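Local coordinates for protein auracyanin A (Chloroflexus aurantiacus, PDB 2AAN) that binds one copper ion in a cupredoxin fold and probably serves as a soluble electron acceptor for alternative complex III, at residues Thr35-Ser40 with Val45-Lys50; Asn59-Lys64 with Ala83-Pro88. One frame throughout, in Å; residues are numbered along the deposited sequence.

Overall arrangement
Contact 1 (35-40 with 45-50) spans the gap between the two sheets of the cupredoxin sandwich, while contact 2 (59-64 with 83-88) ties a strand of the larger sheet to the loop after helix 67-80. Their centres lie about 16 Å apart, on opposite sides of the centre of the chain, yet they touch: Ile47 CG1 is 3.7 Å from Trp60 CH2, and Phe49 CE2 is 3.9 Å from Asn59 C. Contact 2 is the one next to the metal: the side chain of Asn59 is about 6 Å from copper, whereas that of Ile47 in contact 1 is about 13 Å away. His58, Cys123, His128 and Met132 bind the copper.

Contact 1 of 2, residues Thr35-Ser40 with Val45-Lys50; sequences TELTVS and VTIRFK
Four aliphatic side chains, Leu37 with Ile47 and Val39 with Val45, make this contact, so no flat group meets another across it; the rings lie around it. CG1 of Ile47 rests over one face of the six-membered ring of Trp60. The side chain of Phe111, on the neighbouring strand 106-112, touches Val45 and Ile47.

Leu37 and Ile47 reach toward each other tip to tip, with CD1 of one 3.9 Å from CD1 of the other. The CB of Ile47 does not point at strand 36-39; the bend at its second torsion (chi2 -76°) swings CD1 over to Leu37. Val39 and Val45 instead cross at about a right angle. Here CG2 of Val45 makes the touch, 3.8 Å from Val39 CG1 and 4.1 Å from Val39 CB, and it can do so because chi1 of -176° sets CG1 anti to the backbone N and leaves CG2 beside that N, on the side of Val39. The backbones diverge: Val39 CA and Val45 CA are 7.8 Å apart, Leu37 CA and Ile47 CA 10.3 Å. Short valines fill the narrow end and longer side chains bridge the wide one. No hydrogen bond joins the segments, and all four touching residues are buried.

This is the hydrophobic interior of a beta sandwich. Strand 36-39 is an edge strand of the five-stranded sheet, bonded through its backbone to strand 133-138, whereas strand 44-50 is the middle strand of the three-stranded sheet, between 19-24 and 106-112. Ile21 of strand 19-24 touches Leu37, Val39 and Val45.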
ATOM      1  N   THR A  35      -2.236 -11.156   1.152  1.00 11.76           N
ATOM      2  CA  THR A  35      -1.676 -10.689   2.417  1.00 11.23           C
ATOM      3  C   THR A  35      -0.189 -10.927   2.467  1.00 18.90           C
ATOM      4  O   THR A  35       0.472 -10.514   3.422  1.00 14.08           O
ATOM      5  CB  THR A  35      -2.297 -11.342   3.676  1.00 18.73           C
ATOM      6  OG1 THR A  35      -2.206 -12.771   3.604  1.00 13.79           O
ATOM      7  CG2 THR A  35      -3.707 -10.877   3.864  1.00 20.96           C
ATOM      8  N   GLU A  36       0.335 -11.527   1.420  1.00 14.05           N
ATOM      9  CA  GLU A  36       1.741 -11.473   1.258  1.00 17.35           C
ATOM     10  C   GLU A  36       2.299 -11.585  -0.142  1.00 20.61           C
ATOM     11  O   GLU A  36       1.773 -12.290  -0.986  1.00 20.86           O
ATOM     12  CB  GLU A  36       2.408 -12.410   2.222  1.00 27.66           C
ATOM     13  CG  GLU A  36       2.580 -13.763   1.669  1.00 27.88           C
ATOM     14  CD  GLU A  36       3.978 -14.268   1.865  1.00 42.65           C
ATOM     15  OE1 GLU A  36       4.540 -14.023   2.941  1.00 49.72           O
ATOM     16  OE2 GLU A  36       4.484 -14.935   0.945  1.00 40.81           O
ATOM     17  N   LEU A  37       3.359 -10.826  -0.344  1.00 14.34           N
ATOM     18  CA  LEU A  37       4.066 -10.707  -1.623  1.00 16.48           C
ATOM     19  C   LEU A  37       5.532 -10.952  -1.385  1.00 19.36           C
ATOM     20  O   LEU A  37       6.041 -10.588  -0.341  1.00 22.69           O
ATOM     21  CB  LEU A  37       3.880  -9.306  -2.189  1.00 20.38           C
ATOM     22  CG  LEU A  37       2.446  -8.806  -2.325  1.00 16.53           C
ATOM     23  CD1 LEU A  37       2.421  -7.347  -2.794  1.00 25.04           C
ATOM     24  CD2 LEU A  37       1.614  -9.700  -3.259  1.00 15.75           C
ATOM     25  N   THR A  38       6.191 -11.627  -2.324  1.00 21.79           N
ATOM     26  CA  THR A  38       7.603 -11.902  -2.219  1.00 26.83           C
ATOM     27  C   THR A  38       8.272 -11.405  -3.475  1.00 26.06           C
ATOM     28  O   THR A  38       7.806 -11.681  -4.574  1.00 24.71           O
ATOM     29  CB  THR A  38       7.893 -13.394  -2.080  1.00 28.52           C
ATOM     30  OG1 THR A  38       7.219 -13.896  -0.933  1.00 33.48           O
ATOM     31  CG2 THR A  38       9.388 -13.620  -1.890  1.00 36.41           C
ATOM     32  N   VAL A  39       9.334 -10.626  -3.286  1.00 19.66           N
ATOM     33  CA  VAL A  39      10.130 -10.112  -4.386  1.00 22.94           C
ATOM     34  C   VAL A  39      11.592 -10.271  -3.982  1.00 22.91           C
ATOM     35  O   VAL A  39      11.877 -10.671  -2.845  1.00 16.15           O
ATOM     36  CB  VAL A  39       9.795  -8.634  -4.716  1.00 22.71           C
ATOM     37  CG1 VAL A  39       8.334  -8.517  -5.207  1.00 17.56           C
ATOM     38  CG2 VAL A  39      10.032  -7.709  -3.520  1.00 23.03           C
ATOM     39  N   SER A  40      12.496  -9.939  -4.901  1.00 20.56           N
ATOM     40  CA  SER A  40      13.952  -9.928  -4.631  1.00 24.38           C
ATOM     41  C   SER A  40      14.411  -8.509  -4.389  1.00 21.44           C
ATOM     42  O   SER A  40      13.886  -7.587  -4.990  1.00 20.42           O
ATOM     43  CB  SER A  40      14.734 -10.490  -5.825  1.00 20.48           C
ATOM     44  OG  SER A  40      14.103 -11.653  -6.327  1.00 28.77           O
ATOM     45  N   VAL A  45       9.646  -3.661  -9.360  1.00 17.66           N
ATOM     46  CA  VAL A  45       8.310  -4.160  -9.050  1.00 22.05           C
ATOM     47  C   VAL A  45       7.283  -3.097  -9.436  1.00 13.85           C
ATOM     48  O   VAL A  45       7.400  -1.940  -9.018  1.00 15.45           O
ATOM     49  CB  VAL A  45       8.123  -4.425  -7.523  1.00 18.34           C
ATOM     50  CG1 VAL A  45       6.700  -5.061  -7.250  1.00 17.90           C
ATOM     51  CG2 VAL A  45       9.236  -5.289  -6.983  1.00 24.58           C
ATOM     52  N   THR A  46       6.338  -3.468 -10.297  1.00 12.92           N
ATOM     53  CA  THR A  46       5.166  -2.661 -10.559  1.00 16.13           C
ATOM     54  C   THR A  46       4.008  -3.329  -9.796  1.00 20.94           C
ATOM     55  O   THR A  46       3.668  -4.476 -10.046  1.00 16.05           O
ATOM     56  CB  THR A  46       4.848  -2.523 -12.079  1.00 19.37           C
ATOM     57  OG1 THR A  46       5.955  -1.886 -12.765  1.00 18.92           O
ATOM     58  CG2 THR A  46       3.568  -1.678 -12.275  1.00 17.59           C
ATOM     59  N   ILE A  47       3.457  -2.622  -8.830  1.00 14.31           N
ATOM     60  CA  ILE A  47       2.210  -3.034  -8.184  1.00 11.50           C
ATOM     61  C   ILE A  47       1.047  -2.458  -8.979  1.00 12.53           C
ATOM     62  O   ILE A  47       0.980  -1.254  -9.231  1.00 19.22           O
ATOM     63  CB  ILE A  47       2.154  -2.559  -6.703  1.00 17.46           C
ATOM     64  CG1 ILE A  47       3.271  -3.219  -5.881  1.00 20.27           C
ATOM     65  CG2 ILE A  47       0.756  -2.803  -6.128  1.00 24.69           C
ATOM     66  CD1 ILE A  47       3.029  -4.624  -5.527  1.00 21.81           C
ATOM     67  N   ARG A  48       0.212  -3.346  -9.467  1.00 14.15           N
ATOM     68  CA  ARG A  48      -0.999  -2.983 -10.145  1.00 18.05           C
ATOM     69  C   ARG A  48      -2.147  -3.313  -9.194  1.00 19.34           C
ATOM     70  O   ARG A  48      -2.511  -4.463  -9.001  1.00 14.74           O
ATOM     71  CB  ARG A  48      -1.104  -3.752 -11.453  1.00 18.84           C
ATOM     72  CG  ARG A  48      -2.309  -3.377 -12.313  1.00 24.43           C
ATOM     73  CD  ARG A  48      -2.261  -4.082 -13.671  1.00 34.34           C
ATOM     74  NE  ARG A  48      -3.512  -3.916 -14.407  1.00 43.97           N
ATOM     75  CZ  ARG A  48      -3.840  -2.844 -15.134  1.00 52.87           C
ATOM     76  NH1 ARG A  48      -3.007  -1.804 -15.259  1.00 53.03           N
ATOM     77  NH2 ARG A  48      -5.022  -2.810 -15.750  1.00 54.25           N
ATOM     78  N   PHE A  49      -2.679  -2.276  -8.569  1.00 13.82           N
ATOM     79  CA  PHE A  49      -3.669  -2.405  -7.533  1.00 15.58           C
ATOM     80  C   PHE A  49      -5.026  -2.140  -8.111  1.00 16.65           C
ATOM     81  O   PHE A  49      -5.288  -1.074  -8.634  1.00 17.13           O
ATOM     82  CB  PHE A  49      -3.353  -1.420  -6.428  1.00 16.98           C
ATOM     83  CG  PHE A  49      -4.345  -1.398  -5.322  1.00 10.52           C
ATOM     84  CD1 PHE A  49      -4.734  -2.546  -4.688  1.00 12.68           C
ATOM     85  CD2 PHE A  49      -4.893  -0.192  -4.897  1.00 25.43           C
ATOM     86  CE1 PHE A  49      -5.623  -2.527  -3.624  1.00 16.53           C
ATOM     87  CE2 PHE A  49      -5.806  -0.167  -3.851  1.00 30.50           C
ATOM     88  CZ  PHE A  49      -6.189  -1.371  -3.226  1.00 22.18           C
ATOM     89  N   LYS A  50      -5.862  -3.154  -8.037  1.00 12.32           N
ATOM     90  CA  LYS A  50      -7.186  -3.103  -8.589  1.00 16.69           C
ATOM     91  C   LYS A  50      -8.180  -2.945  -7.450  1.00 20.28           C
ATOM     92  O   LYS A  50      -8.301  -3.810  -6.559  1.00 15.25           O
ATOM     93  CB  LYS A  50      -7.485  -4.384  -9.347  1.00 19.66           C
ATOM     94  CG  LYS A  50      -8.804  -4.361 -10.106  1.00 25.98           C
ATOM     95  CD  LYS A  50      -9.030  -5.729 -10.771  1.00 30.29           C
ATOM     96  CE  LYS A  50     -10.219  -5.718 -11.744  1.00 39.49           C
ATOM     97  NZ  LYS A  50     -11.380  -4.928 -11.233  1.00 48.00           N
TER

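Contact 2 of 2, residues Asn59-Lys64 with Ala83-Pro88; sequences NWILVK and AANYLP
Asn59 and Asn85 meet because chi1 of 58° tucks CG of Asn59 between its backbone N and carbonyl carbon, while Asn85, with chi1 -158°, extends its amide away from its own N. ND2 of Asn59 then gives Asn85 OD1 a nearly straight hydrogen bond of 2.9 Å. The acceptor lies in the amide plane of Asn59, but the donor stands well above the carbonyl plane of Asn85, the two amides being turned 77° apart. The other ends are held too: Asn59 OD1 accepts from Thr124 N, next to the copper ligand Cys123, and Asn85 ND2 bonds to Ser98 O. Asn59, following the ligand His58, thus joins the two ligand loops, as the equivalent asparagine does in plastocyanin and azurin. Replacing Asn85 with a leucine would probably leave Asn59 ND2 without this acceptor and Ser98 O without this donor.

Beside the amides, Ile61 and Leu87 meet tip to tip, CD1 to CD1 at 3.7 Å. Ile61 belongs to strand 61-63, flanked by strands 94-97 and 117-122; Leu87 comes from the loop after helix 67-80 and also packs on Ile73 of that helix and Glu97 of strand 94-97.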
ATOM      1  N   ASN A  59      -5.761   2.716  -1.101  1.00 13.20           N
ATOM      2  CA  ASN A  59      -4.414   2.803  -1.647  1.00 13.76           C
ATOM      3  C   ASN A  59      -3.557   1.643  -1.161  1.00 16.63           C
ATOM      4  O   ASN A  59      -4.024   0.782  -0.406  1.00 12.55           O
ATOM      5  CB  ASN A  59      -3.782   4.188  -1.394  1.00 12.45           C
ATOM      6  CG  ASN A  59      -3.707   4.568   0.068  1.00 12.62           C
ATOM      7  OD1 ASN A  59      -3.703   3.711   0.915  1.00 15.09           O
ATOM      8  ND2 ASN A  59      -3.645   5.879   0.367  1.00 13.32           N
ATOM      9  N   TRP A  60      -2.335   1.598  -1.666  1.00 13.72           N
ATOM     10  CA  TRP A  60      -1.333   0.563  -1.305  1.00  7.70           C
ATOM     11  C   TRP A  60      -0.071   1.322  -1.034  1.00 14.27           C
ATOM     12  O   TRP A  60       0.487   1.895  -1.955  1.00 11.88           O
ATOM     13  CB  TRP A  60      -1.112  -0.416  -2.450  1.00 11.35           C
ATOM     14  CG  TRP A  60      -0.162  -1.539  -2.152  1.00 13.33           C
ATOM     15  CD1 TRP A  60      -0.493  -2.780  -1.744  1.00 11.90           C
ATOM     16  CD2 TRP A  60       1.260  -1.539  -2.336  1.00 14.74           C
ATOM     17  NE1 TRP A  60       0.645  -3.549  -1.561  1.00 15.35           N
ATOM     18  CE2 TRP A  60       1.733  -2.818  -1.948  1.00 14.76           C
ATOM     19  CE3 TRP A  60       2.182  -0.583  -2.740  1.00 17.02           C
ATOM     20  CZ2 TRP A  60       3.084  -3.152  -1.952  1.00 15.11           C
ATOM     21  CZ3 TRP A  60       3.527  -0.919  -2.746  1.00 13.49           C
ATOM     22  CH2 TRP A  60       3.964  -2.199  -2.383  1.00 15.99           C
ATOM     23  N   ILE A  61       0.314   1.359   0.238  1.00 13.24           N
ATOM     24  CA  ILE A  61       1.463   2.113   0.691  1.00 14.58           C
ATOM     25  C   ILE A  61       2.450   1.165   1.376  1.00 16.57           C
ATOM     26  O   ILE A  61       2.107   0.485   2.349  1.00 14.95           O
ATOM     27  CB  ILE A  61       1.045   3.217   1.690  1.00 17.40           C
ATOM     28  CG1 ILE A  61      -0.126   4.066   1.154  1.00 13.52           C
ATOM     29  CG2 ILE A  61       2.225   4.084   2.113  1.00 17.92           C
ATOM     30  CD1 ILE A  61       0.055   4.813  -0.159  1.00 20.79           C
ATOM     31  N   LEU A  62       3.678   1.159   0.885  1.00 13.32           N
ATOM     32  CA  LEU A  62       4.742   0.350   1.448  1.00 13.63           C
ATOM     33  C   LEU A  62       5.545   1.150   2.415  1.00 17.04           C
ATOM     34  O   LEU A  62       6.124   2.171   2.049  1.00 16.34           O
ATOM     35  CB  LEU A  62       5.668  -0.129   0.345  1.00 12.38           C
ATOM     36  CG  LEU A  62       6.810  -1.060   0.710  1.00 10.42           C
ATOM     37  CD1 LEU A  62       6.300  -2.349   1.331  1.00 12.15           C
ATOM     38  CD2 LEU A  62       7.569  -1.388  -0.528  1.00 12.78           C
ATOM     39  N   VAL A  63       5.596   0.700   3.650  1.00 11.30           N
ATOM     40  CA  VAL A  63       6.208   1.525   4.663  1.00 11.35           C
ATOM     41  C   VAL A  63       7.402   0.855   5.274  1.00 12.23           C
ATOM     42  O   VAL A  63       7.588  -0.362   5.152  1.00 18.36           O
ATOM     43  CB  VAL A  63       5.232   1.932   5.744  1.00 23.23           C
ATOM     44  CG1 VAL A  63       4.034   2.661   5.130  1.00 21.82           C
ATOM     45  CG2 VAL A  63       4.818   0.751   6.496  1.00 16.67           C
ATOM     46  N   LYS A  64       8.180   1.688   5.964  1.00 13.55           N
ATOM     47  CA  LYS A  64       9.358   1.311   6.699  1.00 22.35           C
ATOM     48  C   LYS A  64       8.952   1.350   8.172  1.00 25.94           C
ATOM     49  O   LYS A  64       8.327   2.305   8.623  1.00 36.87           O
ATOM     50  CB  LYS A  64      10.445   2.356   6.384  1.00 33.02           C
ATOM     51  CG  LYS A  64      11.867   2.005   6.710  1.00 32.73           C
ATOM     52  CD  LYS A  64      12.850   3.124   6.246  1.00 32.13           C
ATOM     53  CE  LYS A  64      14.318   2.784   6.613  1.00 41.63           C
ATOM     54  NZ  LYS A  64      14.673   3.132   8.024  1.00 40.73           N
ATOM     55  N   ALA A  83      -6.500  14.723  -1.203  1.00 21.91           N
ATOM     56  CA  ALA A  83      -5.600  15.338  -2.160  1.00 27.46           C
ATOM     57  C   ALA A  83      -4.119  15.026  -1.854  1.00 25.25           C
ATOM     58  O   ALA A  83      -3.290  15.112  -2.745  1.00 33.08           O
ATOM     59  CB  ALA A  83      -5.845  16.828  -2.234  1.00 30.19           C
ATOM     60  N   ALA A  84      -3.815  14.647  -0.610  1.00 19.42           N
ATOM     61  CA  ALA A  84      -2.492  14.190  -0.178  1.00 17.07           C
ATOM     62  C   ALA A  84      -2.444  12.677  -0.035  1.00 15.17           C
ATOM     63  O   ALA A  84      -1.581  12.145   0.675  1.00 16.17           O
ATOM     64  CB  ALA A  84      -2.143  14.807   1.151  1.00 16.72           C
ATOM     65  N   ASN A  85      -3.399  11.991  -0.665  1.00 17.06           N
ATOM     66  CA  ASN A  85      -3.470  10.536  -0.635  1.00 18.45           C
ATOM     67  C   ASN A  85      -3.579  10.043   0.799  1.00 17.20           C
ATOM     68  O   ASN A  85      -3.092   8.976   1.114  1.00 17.76           O
ATOM     69  CB  ASN A  85      -2.232   9.923  -1.341  1.00 16.36           C
ATOM     70  CG  ASN A  85      -2.450   8.449  -1.842  1.00 19.07           C
ATOM     71  OD1 ASN A  85      -3.542   7.881  -1.762  1.00 21.79           O
ATOM     72  ND2 ASN A  85      -1.387   7.855  -2.369  1.00 16.22           N
ATOM     73  N   TYR A  86      -4.233  10.812   1.673  1.00 12.43           N
ATOM     74  CA  TYR A  86      -4.326  10.446   3.089  1.00 13.36           C
ATOM     75  C   TYR A  86      -2.958  10.034   3.596  1.00 16.89           C
ATOM     76  O   TYR A  86      -2.818   9.020   4.277  1.00 10.70           O
ATOM     77  CB  TYR A  86      -5.341   9.326   3.311  1.00 11.62           C
ATOM     78  CG  TYR A  86      -6.752   9.707   2.901  1.00 14.85           C
ATOM     79  CD1 TYR A  86      -7.287   9.257   1.715  1.00 15.92           C
ATOM     80  CD2 TYR A  86      -7.540  10.533   3.700  1.00 17.12           C
ATOM     81  CE1 TYR A  86      -8.589   9.594   1.339  1.00 12.90           C
ATOM     82  CE2 TYR A  86      -8.852  10.883   3.328  1.00 12.72           C
ATOM     83  CZ  TYR A  86      -9.354  10.402   2.128  1.00 12.12           C
ATOM     84  OH  TYR A  86     -10.634  10.741   1.740  1.00 13.46           O
ATOM     85  N   LEU A  87      -1.949  10.834   3.272  1.00 16.53           N
ATOM     86  CA  LEU A  87      -0.580  10.545   3.713  1.00 14.30           C
ATOM     87  C   LEU A  87       0.126  11.800   4.167  1.00 15.74           C
ATOM     88  O   LEU A  87      -0.213  12.897   3.735  1.00 13.80           O
ATOM     89  CB  LEU A  87       0.222   9.958   2.557  1.00 17.10           C
ATOM     90  CG  LEU A  87       0.030   8.488   2.244  1.00 16.46           C
ATOM     91  CD1 LEU A  87       0.858   8.209   1.004  1.00 19.95           C
ATOM     92  CD2 LEU A  87       0.464   7.608   3.392  1.00 23.42           C
ATOM     93  N   PRO A  88       1.112  11.638   5.053  1.00 14.63           N
ATOM     94  CA  PRO A  88       1.974  12.771   5.404  1.00 16.21           C
ATOM     95  C   PRO A  88       2.935  13.141   4.282  1.00 16.55           C
ATOM     96  O   PRO A  88       3.386  12.273   3.507  1.00 15.97           O
ATOM     97  CB  PRO A  88       2.759  12.255   6.602  1.00 14.52           C
ATOM     98  CG  PRO A  88       2.804  10.816   6.413  1.00 16.53           C
ATOM     99  CD  PRO A  88       1.507  10.408   5.748  1.00 17.96           C
TER